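3-hydroxyisobutyryl-CoA hydrolase (Mycobacterium thermoresistibile, PDB 4HDT) probably hydrolyses 3-hydroxyisobutyryl-CoA to 3-hydroxyisobutyrate and free CoA, and belongs to the crotonase-like enoyl-CoA hydratase/isomerase family. Local coordinates at residues 57-62 against 106-111; 93-98 against 149-154. All coordinates share one frame; numbering follows the deposited sequence.

Interaction 1 of 2, residues 57-62 against 106-111; sequences VLLTGA and KPYVSI
V57, L58 and L59 pair in parallel register with Y108, V109 and S110, and four backbone hydrogen bonds stitch the two strands together. V57 N bonds P107 O, V109 N bonds V57 O, L59 N reaches V109 O at 2.8 Å, and I111 N closes the ladder on L59 O. Side chains pack closely on both faces of the strand pair. On one, V57 CG1 comes within 3.9 Å of Y108 CD2. The Y108 ring, its CG anti to the backbone N (chi1 180°), runs alongside L59 and brings OH to 3.6 Å from L59 CD2; that hydroxyl is itself bonded to V123 O. On the other face the tip of L58 bends over its partner, CD1 meeting V109 CG1 at 3.6 Å, with I111 CG1 next to it. T60 CG2 and I111 CG1, side by side at 3.5 Å, make the last close touch before the opening.

At T60 and I111 the strands already spread, their CA atoms 5.3 Å apart, and past them a water takes over where the next direct bond would fall, accepting from G61 N at 3.1 Å and donating to I111 O at 2.9 Å. T60 and G61 are partly exposed, unlike the buried residues before them.

This is the central pairing of the six-stranded sheet of the crotonase fold. Strand 19-24 bonds the other edge of 56-61, and strand 129-132 follows 108-112. Helix 35-49 covers the V57, L59 and Y108 face through L45, W48 and M41, while helix 195-205 packs on L58 and I111 from the other.

Interaction 2 of 2, residues 93-98 against 149-154; sequences DEYRLN and PDVGGT
Y95 and D150 meet through two first torsions: Y95 CG lies anti to its carbonyl carbon (chi1 -60°), which sends the ring and its hydroxyl from helix 85-103 toward the loop, and D150 CG sits between backbone N and carbonyl carbon, the crowded position (chi1 66°). The second torsion of Y95, near zero, sets only the turn of the ring plane, which leaves D150 OD2 in that plane at the ring edge. There Y95 OH donates to D150 OD2 at 2.6 Å, using the anti lone pair of the carboxylate, which is itself turned 83° against the ring. S296 OG of helix 285-299 also bonds Y95 OH, a second grip on the same oxygen.

D150 OD2 has another partner. A water donates to D150 OD2 and to E94 OE1, each at 2.6 Å, bridging two carboxylate oxygens that lie 4.3 Å apart.

D150 to G153 form a type I' turn, closed by G153 N to D150 O at 2.7 Å. With V151 and G152 both at positive phi, the turn leads straight into helix 153-158, with G152 as its N-cap. In this crotonase-like protein the loop is thus fitted against the side of one helix and starts another. E292 accepts from G152 N and H126 NE2 bonds V151 O, so the peptide group between V151 and G152 has a partner at both its N-H and its C=O.

V151 sits at the turn's corner. Its CG1 lies over the flat face of the E94 carboxylate, 3.3 Å from E94 CD, and makes its apolar contact with Y95 CE1 at 3.8 Å, obliquely to the ring. One helical turn on, the N98 amide end modelled as OD1 lies against V151 CA and CB, 3.3 Å from each, the two side chains crossing at a slant.

Overall arrangement
Both contacts are buried, but interaction 2 lies nearer the middle of the chain, whereas interaction 1 runs out at one end to partly exposed residues and a bridging water. Their chemistry differs accordingly: strand pairing in 57-62/106-111 rests on repeated backbone bonds with apolar side chains on both faces, while 93-98/149-154 combines a tyrosine-carboxylate bond and a bridging water with the packing of V151 on E94, Y95 and N98. Helix 85-103 of interaction 2 leads directly into strand 108-112 of interaction 1, and the segments alternate along the chain. Helix 35-49 covers one face of interaction 1 and packs through M41 on L97 of helix 85-103, which makes no contact with 149-154. The centres stand about 17 Å apart, and the two contacts do not touch.

Interaction 1 of 2, residues 57-62 against 106-111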
loop_
_atom_site.group_PDB
_atom_site.type_symbol
_atom_site.label_atom_id
_atom_site.label_comp_id
_atom_site.label_asym_id
_atom_site.label_seq_id
_atom_site.Cartn_x
_atom_site.Cartn_y
_atom_site.Cartn_z
ATOM N N VAL A 57 -4.881 -14.170 -13.848
ATOM C CA VAL A 57 -5.826 -13.620 -12.846
ATOM C C VAL A 57 -5.971 -12.131 -13.115
ATOM O O VAL A 57 -4.993 -11.486 -13.426
ATOM C CB VAL A 57 -5.300 -13.842 -11.429
ATOM C CG1 VAL A 57 -6.175 -13.106 -10.412
ATOM C CG2 VAL A 57 -5.224 -15.348 -11.104
ATOM N N LEU A 58 -7.172 -11.564 -12.926
ATOM C CA LEU A 58 -7.405 -10.129 -13.114
ATOM C C LEU A 58 -8.162 -9.602 -11.914
ATOM O O LEU A 58 -9.252 -10.096 -11.592
ATOM C CB LEU A 58 -8.219 -9.915 -14.377
ATOM C CG LEU A 58 -8.837 -8.553 -14.640
ATOM C CD1 LEU A 58 -7.740 -7.631 -15.069
ATOM C CD2 LEU A 58 -9.923 -8.618 -15.708
ATOM N N LEU A 59 -7.569 -8.616 -11.260
ATOM C CA LEU A 59 -8.145 -7.987 -10.070
ATOM C C LEU A 59 -8.686 -6.633 -10.478
ATOM O O LEU A 59 -7.945 -5.795 -11.025
ATOM C CB LEU A 59 -7.090 -7.806 -8.979
ATOM C CG LEU A 59 -7.558 -7.022 -7.736
ATOM C CD1 LEU A 59 -8.618 -7.793 -6.929
ATOM C CD2 LEU A 59 -6.414 -6.550 -6.852
ATOM N N THR A 60 -9.974 -6.418 -10.203
ATOM C CA THR A 60 -10.599 -5.108 -10.391
ATOM C C THR A 60 -11.479 -4.795 -9.169
ATOM O O THR A 60 -11.643 -5.615 -8.281
ATOM C CB THR A 60 -11.476 -5.028 -11.656
ATOM O OG1 THR A 60 -12.620 -5.888 -11.524
ATOM C CG2 THR A 60 -10.768 -5.423 -12.857
ATOM N N GLY A 61 -11.977 -3.576 -9.111
ATOM C CA GLY A 61 -12.929 -3.137 -8.081
ATOM C C GLY A 61 -14.232 -2.642 -8.665
ATOM O O GLY A 61 -14.265 -2.063 -9.762
ATOM N N ALA A 62 -15.335 -2.866 -7.938
ATOM C CA ALA A 62 -16.634 -2.457 -8.423
ATOM C C ALA A 62 -16.753 -0.945 -8.277
ATOM O O ALA A 62 -16.037 -0.348 -7.494
ATOM C CB ALA A 62 -17.710 -3.155 -7.640
ATOM N N LYS A 106 1.524 -17.341 -12.390
ATOM C CA LYS A 106 0.718 -16.964 -13.554
ATOM C C LYS A 106 0.574 -15.422 -13.630
ATOM O O LYS A 106 0.683 -14.756 -12.629
ATOM C CB LYS A 106 -0.657 -17.631 -13.453
ATOM C CG LYS A 106 -0.557 -19.151 -13.558
ATOM C CD LYS A 106 -1.908 -19.822 -13.313
ATOM C CE LYS A 106 -1.813 -21.293 -13.656
ATOM N NZ LYS A 106 -3.068 -22.094 -13.463
ATOM N N PRO A 107 0.319 -14.882 -14.824
ATOM C CA PRO A 107 0.057 -13.426 -14.938
ATOM C C PRO A 107 -1.039 -13.008 -13.942
ATOM O O PRO A 107 -2.071 -13.671 -13.846
ATOM C CB PRO A 107 -0.452 -13.286 -16.369
ATOM C CG PRO A 107 0.253 -14.386 -17.103
ATOM C CD PRO A 107 0.197 -15.542 -16.130
ATOM N N TYR A 108 -0.792 -11.903 -13.252
ATOM C CA TYR A 108 -1.721 -11.331 -12.279
ATOM C C TYR A 108 -1.787 -9.855 -12.680
ATOM O O TYR A 108 -0.827 -9.082 -12.496
ATOM C CB TYR A 108 -1.215 -11.522 -10.842
ATOM C CG TYR A 108 -2.084 -10.968 -9.721
ATOM C CD1 TYR A 108 -2.099 -9.619 -9.425
ATOM C CD2 TYR A 108 -2.840 -11.812 -8.901
ATOM C CE1 TYR A 108 -2.859 -9.106 -8.376
ATOM C CE2 TYR A 108 -3.602 -11.317 -7.880
ATOM C CZ TYR A 108 -3.594 -9.969 -7.586
ATOM O OH TYR A 108 -4.345 -9.455 -6.539
ATOM N N VAL A 109 -2.946 -9.505 -13.216
ATOM C CA VAL A 109 -3.198 -8.185 -13.762
ATOM C C VAL A 109 -4.005 -7.397 -12.740
ATOM O O VAL A 109 -5.051 -7.851 -12.278
ATOM C CB VAL A 109 -4.014 -8.288 -15.076
ATOM C CG1 VAL A 109 -4.301 -6.923 -15.645
ATOM C CG2 VAL A 109 -3.334 -9.215 -16.093
ATOM N N SER A 110 -3.511 -6.243 -12.325
ATOM C CA SER A 110 -4.279 -5.449 -11.346
ATOM C C SER A 110 -4.665 -4.140 -11.976
ATOM O O SER A 110 -3.863 -3.507 -12.692
ATOM C CB SER A 110 -3.519 -5.212 -10.092
ATOM O OG SER A 110 -2.286 -4.580 -10.375
ATOM N N ILE A 111 -5.932 -3.778 -11.796
ATOM C CA ILE A 111 -6.464 -2.518 -12.332
ATOM C C ILE A 111 -6.555 -1.485 -11.223
ATOM O O ILE A 111 -7.572 -1.328 -10.551
ATOM C CB ILE A 111 -7.838 -2.685 -13.027
ATOM C CG1 ILE A 111 -7.839 -3.855 -14.021
ATOM C CG2 ILE A 111 -8.278 -1.366 -13.669
ATOM C CD1 ILE A 111 -6.872 -3.709 -15.147
HETATM O O HOH W 1 -10.402 -1.546 -10.849
#

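Interaction 2 of 2, residues 93-98 against 149-154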
loop_
_atom_site.group_PDB
_atom_site.type_symbol
_atom_site.label_atom_id
_atom_site.label_comp_id
_atom_site.label_asym_id
_atom_site.label_seq_id
_atom_site.Cartn_x
_atom_site.Cartn_y
_atom_site.Cartn_z
ATOM N N ASP A 93 -3.050 -13.243 7.588
ATOM C CA ASP A 93 -3.620 -13.718 6.342
ATOM C C ASP A 93 -3.384 -12.729 5.185
ATOM O O ASP A 93 -3.101 -13.129 4.058
ATOM C CB ASP A 93 -5.121 -13.991 6.511
ATOM C CG ASP A 93 -5.405 -15.224 7.353
ATOM O OD1 ASP A 93 -4.547 -16.172 7.435
ATOM O OD2 ASP A 93 -6.520 -15.302 7.950
ATOM N N GLU A 94 -3.477 -11.433 5.477
ATOM C CA GLU A 94 -3.299 -10.433 4.435
ATOM C C GLU A 94 -1.868 -10.412 3.914
ATOM O O GLU A 94 -1.661 -10.381 2.703
ATOM C CB GLU A 94 -3.665 -9.042 4.941
ATOM C CG GLU A 94 -3.601 -7.952 3.874
ATOM C CD GLU A 94 -3.872 -6.584 4.440
ATOM O OE1 GLU A 94 -3.406 -6.338 5.572
ATOM O OE2 GLU A 94 -4.521 -5.746 3.779
ATOM N N TYR A 95 -0.915 -10.466 4.816
ATOM C CA TYR A 95 0.489 -10.389 4.403
ATOM C C TYR A 95 0.886 -11.672 3.684
ATOM O O TYR A 95 1.657 -11.647 2.728
ATOM C CB TYR A 95 1.456 -10.065 5.530
ATOM C CG TYR A 95 1.229 -8.726 6.261
ATOM C CD1 TYR A 95 0.240 -7.830 5.877
ATOM C CD2 TYR A 95 1.984 -8.407 7.352
ATOM C CE1 TYR A 95 0.007 -6.655 6.577
ATOM C CE2 TYR A 95 1.777 -7.227 8.058
ATOM C CZ TYR A 95 0.775 -6.375 7.701
ATOM O OH TYR A 95 0.591 -5.255 8.492
ATOM N N ARG A 96 0.364 -12.814 4.094
ATOM C CA ARG A 96 0.560 -14.015 3.314
ATOM C C ARG A 96 -0.016 -13.920 1.883
ATOM O O ARG A 96 0.611 -14.378 0.914
ATOM C CB ARG A 96 -0.007 -15.230 4.082
ATOM C CG ARG A 96 0.912 -15.665 5.236
ATOM C CD ARG A 96 0.205 -16.528 6.304
ATOM N NE ARG A 96 -0.417 -17.706 5.758
ATOM C CZ ARG A 96 0.165 -18.908 5.638
ATOM N NH1 ARG A 96 1.432 -19.093 6.009
ATOM N NH2 ARG A 96 -0.509 -19.941 5.126
ATOM N N LEU A 97 -1.176 -13.299 1.747
ATOM C CA LEU A 97 -1.757 -13.049 0.448
ATOM C C LEU A 97 -0.862 -12.110 -0.368
ATOM O O LEU A 97 -0.617 -12.361 -1.558
ATOM C CB LEU A 97 -3.166 -12.447 0.585
ATOM C CG LEU A 97 -3.816 -11.846 -0.694
ATOM C CD1 LEU A 97 -4.028 -12.901 -1.758
ATOM C CD2 LEU A 97 -5.134 -11.125 -0.373
ATOM N N ASN A 98 -0.411 -11.025 0.261
ATOM C CA ASN A 98 0.497 -10.054 -0.443
ATOM C C ASN A 98 1.722 -10.772 -1.026
ATOM O O ASN A 98 2.088 -10.587 -2.197
ATOM C CB ASN A 98 0.951 -8.905 0.496
ATOM C CG ASN A 98 -0.189 -8.121 1.141
ATOM O OD1 ASN A 98 -0.095 -7.759 2.336
ATOM N ND2 ASN A 98 -1.225 -7.808 0.382
ATOM N N PRO A 149 3.253 2.185 7.005
ATOM C CA PRO A 149 2.950 1.462 5.770
ATOM C C PRO A 149 3.267 -0.021 5.890
ATOM O O PRO A 149 4.388 -0.391 6.301
ATOM C CB PRO A 149 3.833 2.140 4.717
ATOM C CG PRO A 149 3.959 3.556 5.237
ATOM C CD PRO A 149 3.974 3.450 6.739
ATOM N N ASP A 150 2.294 -0.825 5.557
ATOM C CA ASP A 150 2.418 -2.287 5.612
ATOM C C ASP A 150 2.093 -2.886 4.270
ATOM O O ASP A 150 2.344 -2.304 3.270
ATOM C CB ASP A 150 1.535 -2.816 6.770
ATOM C CG ASP A 150 0.029 -2.615 6.567
ATOM O OD1 ASP A 150 -0.369 -1.719 5.747
ATOM O OD2 ASP A 150 -0.747 -3.387 7.255
ATOM N N VAL A 151 1.572 -4.100 4.265
ATOM C CA VAL A 151 1.200 -4.858 3.078
ATOM C C VAL A 151 2.296 -4.907 1.992
ATOM O O VAL A 151 2.007 -5.013 0.817
ATOM C CB VAL A 151 -0.204 -4.450 2.544
ATOM C CG1 VAL A 151 -1.280 -4.706 3.614
ATOM C CG2 VAL A 151 -0.256 -3.012 2.074
ATOM N N GLY A 152 3.546 -4.941 2.452
ATOM C CA GLY A 152 4.677 -4.961 1.565
ATOM C C GLY A 152 4.974 -3.612 0.989
ATOM O O GLY A 152 5.820 -3.516 0.099
ATOM N N GLY A 153 4.350 -2.568 1.505
ATOM C CA GLY A 153 4.620 -1.218 1.059
ATOM C C GLY A 153 6.045 -0.773 1.340
ATOM O O GLY A 153 6.604 -0.006 0.585
ATOM N N THR A 154 6.657 -1.256 2.421
ATOM C CA THR A 154 8.033 -0.827 2.731
ATOM C C THR A 154 9.000 -1.449 1.733
ATOM O O THR A 154 10.025 -0.843 1.409
ATOM C CB THR A 154 8.441 -1.102 4.191
ATOM O OG1 THR A 154 8.466 -2.497 4.452
ATOM C CG2 THR A 154 7.521 -0.441 5.171
HETATM O O HOH W 2 -3.201 -3.952 6.643
#